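Putative ABC type-2 transporter (Thermotoga maritima MSB8, PDB 3CNI) is probably part of an ABC-2 type membrane transporter, represented here by a calcium-binding alpha/beta domain cut from the longer membrane protein. Local coordinates at residues K29-G32 against N33-D36; K64-S67 against Q68-S72. All coordinates share one frame; numbering follows the deposited sequence.

Contact 1. Residues K29-G32 against N33-D36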
# COMPACT_ATOMS: atom_id res chain seq x y z
N LYS A 29 -16.14 9.58 -2.09
CA LYS A 29 -16.93 9.09 -0.96
C LYS A 29 -16.19 8.04 -0.12
O LYS A 29 -16.21 8.05 1.10
CB LYS A 29 -18.24 8.45 -1.44
CG LYS A 29 -19.30 9.39 -1.96
CD LYS A 29 -20.62 8.58 -2.30
CE LYS A 29 -21.60 8.56 -1.15
NZ LYS A 29 -22.27 9.90 -1.17
N ALA A 30 -15.59 7.08 -0.80
CA ALA A 30 -14.81 6.04 -0.13
C ALA A 30 -13.61 6.67 0.66
O ALA A 30 -13.32 6.33 1.83
CB ALA A 30 -14.31 5.03 -1.16
N LEU A 31 -12.89 7.57 0.01
CA LEU A 31 -11.73 8.18 0.64
C LEU A 31 -12.19 8.96 1.88
O LEU A 31 -11.57 8.93 2.93
CB LEU A 31 -10.98 9.11 -0.33
CG LEU A 31 -10.16 8.31 -1.32
CD1 LEU A 31 -9.83 9.13 -2.57
CD2 LEU A 31 -8.91 7.71 -0.59
N GLY A 32 -13.31 9.63 1.73
CA GLY A 32 -13.74 10.66 2.68
C GLY A 32 -14.28 10.09 3.96
O GLY A 32 -14.37 10.78 4.96
N ASN A 33 -14.65 8.80 3.90
CA ASN A 33 -15.21 8.06 5.04
C ASN A 33 -14.07 7.55 5.84
O ASN A 33 -14.26 7.05 6.92
CB ASN A 33 -16.09 6.87 4.63
CG ASN A 33 -17.51 7.30 4.17
OD1 ASN A 33 -18.06 6.73 3.23
ND2 ASN A 33 -18.11 8.30 4.84
N MSE A 34 -12.87 7.66 5.29
CA MSE A 34 -11.70 7.11 5.95
C MSE A 34 -10.69 8.14 6.42
O MSE A 34 -9.67 7.78 6.97
CB MSE A 34 -10.96 6.18 5.02
CG MSE A 34 -11.68 4.90 4.59
SE MSE A 34 -10.50 3.86 3.35
CE MSE A 34 -10.31 4.93 1.70
N VAL A 35 -10.98 9.40 6.15
CA VAL A 35 -10.09 10.51 6.50
C VAL A 35 -10.86 11.59 7.24
O VAL A 35 -12.03 11.47 7.44
CB VAL A 35 -9.42 11.13 5.25
CG1 VAL A 35 -8.62 10.10 4.52
CG2 VAL A 35 -10.46 11.84 4.29
N ASP A 36 -10.15 12.65 7.63
CA ASP A 36 -10.80 13.85 8.15
C ASP A 36 -10.82 14.96 7.10
O ASP A 36 -9.88 15.74 6.99
CB ASP A 36 -10.09 14.34 9.41
CG ASP A 36 -10.73 15.59 9.99
OD1 ASP A 36 -11.73 16.06 9.42
OD2 ASP A 36 -10.23 16.09 11.02
O HOH W 1 -14.57 12.02 7.02
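Leu31 O receives the N-H of Met34 at 3.0 Å, the donor standing well above the carbonyl plane (54° out of it), a bond that spans only three residues. Asn33 N is held more loosely, by weak bonds to Lys29 O and, at 3.5 Å, to Ala30 O. A water is modelled between Gly32 O and Val35 O as donor to both, though its 2.4 Å approach to Gly32 O is doubtfully short. Near the C-terminal end of helix 22-32 the chain turns toward strand 36-41, the outermost strand on one side of this chain's mixed sheet, and so closes a beta-alpha-beta crossover from its parallel neighbour, strand 12-17; Asp36 already pairs with Gln11 through the backbone. Val35 CG2 lies 3.8 Å from Gly32 CA. Met34, present as selenomethionine, bends at chi3 (-66°), which turns its methyl back against the Ala30-Leu31 backbone: CE sits 3.3 Å from Ala30 O and 3.9 Å from Leu31 CD2. Flexible and apolar, it suits this half-covered place. Leu31 continues inward to Ile102 of helix 89-107 and Ile15 of strand 12-17, while Ala30, small enough for close helix packing, meets Leu105. Val35 reaches Leu101 and Val13.

Contact 2. Residues K64-S67 against Q68-S72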
# COMPACT_ATOMS: atom_id res chain seq x y z
N LYS A 64 -10.08 14.73 -13.91
CA LYS A 64 -10.91 14.57 -15.09
C LYS A 64 -10.34 13.42 -15.96
O LYS A 64 -9.16 13.37 -16.24
CB LYS A 64 -11.00 15.93 -15.81
CG LYS A 64 -11.76 15.96 -17.11
CD LYS A 64 -11.65 17.34 -17.86
N GLY A 65 -11.19 12.49 -16.35
CA GLY A 65 -10.78 11.30 -17.12
C GLY A 65 -10.72 10.01 -16.30
O GLY A 65 -10.51 8.92 -16.84
N PHE A 66 -10.94 10.13 -14.99
CA PHE A 66 -10.82 8.99 -14.08
C PHE A 66 -11.87 7.90 -14.36
O PHE A 66 -11.56 6.70 -14.42
CB PHE A 66 -11.00 9.52 -12.66
CG PHE A 66 -10.94 8.49 -11.57
CD1 PHE A 66 -9.75 8.25 -10.90
CD2 PHE A 66 -12.08 7.87 -11.12
CE1 PHE A 66 -9.70 7.40 -9.81
CE2 PHE A 66 -12.04 6.99 -10.09
CZ PHE A 66 -10.86 6.75 -9.42
N SER A 67 -13.11 8.37 -14.44
CA SER A 67 -14.30 7.53 -14.63
C SER A 67 -14.27 6.79 -16.01
O SER A 67 -14.56 5.60 -16.14
CB SER A 67 -15.60 8.38 -14.55
OG SER A 67 -15.90 8.74 -13.20
N GLN A 68 -13.94 7.56 -17.02
CA GLN A 68 -13.79 7.08 -18.37
C GLN A 68 -12.66 6.05 -18.54
O GLN A 68 -12.78 5.08 -19.29
CB GLN A 68 -13.50 8.27 -19.27
CG GLN A 68 -13.55 7.95 -20.74
CD GLN A 68 -13.31 9.21 -21.57
OE1 GLN A 68 -12.76 10.20 -21.05
NE2 GLN A 68 -13.70 9.19 -22.83
N SER A 69 -11.56 6.27 -17.86
CA SER A 69 -10.49 5.30 -17.91
C SER A 69 -11.06 3.98 -17.46
O SER A 69 -11.00 3.02 -18.18
CB SER A 69 -9.37 5.71 -16.99
OG SER A 69 -8.82 6.88 -17.51
N LEU A 70 -11.62 3.97 -16.27
CA LEU A 70 -12.11 2.74 -15.66
C LEU A 70 -13.19 2.06 -16.50
O LEU A 70 -13.28 0.83 -16.55
CB LEU A 70 -12.60 2.99 -14.23
CG LEU A 70 -11.52 3.36 -13.22
CD1 LEU A 70 -12.12 3.58 -11.81
CD2 LEU A 70 -10.38 2.31 -13.16
N GLU A 71 -13.93 2.85 -17.27
CA GLU A 71 -15.02 2.32 -18.10
C GLU A 71 -14.45 1.72 -19.38
O GLU A 71 -15.04 0.84 -20.01
CB GLU A 71 -16.12 3.37 -18.37
CG GLU A 71 -16.74 3.86 -17.04
CD GLU A 71 -18.07 4.65 -17.15
OE1 GLU A 71 -18.89 4.38 -18.04
OE2 GLU A 71 -18.27 5.54 -16.29
N SER A 72 -13.26 2.19 -19.70
CA SER A 72 -12.50 1.75 -20.86
C SER A 72 -11.63 0.53 -20.58
O SER A 72 -11.10 -0.08 -21.48
CB SER A 72 -11.59 2.89 -21.35
OG SER A 72 -12.37 3.87 -22.02
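With chi1 at -66°, Ser69 turns its OG beside its own backbone N and back toward Gly65, where it donates to Gly65 O at 2.7 Å. Ser69 N bonds the same oxygen at 3.0 Å, and the two donors arrive from opposite faces of the carbonyl plane. Replacing Ser69 with alanine would probably leave Gly65 O with the backbone N-H as its one donor from this turn, weakening the tie across it. Gly65 is the N-cap of helix 66-72, and its positive phi (104°) would jam a side chain against the preceding carbonyl, which calls for glycine. Asp19 supports this helix start, accepting from Gly65 N and Ser67 OG; a carboxylate suits the N-terminal end of a helix, where N-H groups point outward. The next turn is tied by Leu70 N to Phe66 O, at 3.3 Å and nearly straight (169°). Alongside it, Leu70 CD1 meets Phe66 CE2 at 3.8 Å, approaching the ring at a slant. Both are apolar residues on the buried side, packing on Ala76 of strand 76-84 and on helix 22-32. Ser72, like Ser69, folds its OG back one turn, bonding Gln68 O at 3.0 Å.

How the contacts relate
Contact 1 comes first along the chain, at the C-terminal end of helix 22-32, and contact 2 follows at the start of helix 66-72; the rest of strand 36-41, helix 44-54 and strand 58-62 lie between them. Their centres are about 21 Å apart and their nearest atoms about 7 Å, without touching. Helix 22-32 links them: its C-terminal part belongs to contact 1, while its earlier residues Ile23, Ala24 and Ala27 meet the side chains of contact 2. Contact 1 leads into strand 36-41, outermost in this chain's sheet, while helix 66-72 connects strands 58-62 and 76-84, antiparallel neighbours in it. Each contact lies near Glu25, a calcium ligand in a structure of this protein, although no calcium is bound to that residue of this chain.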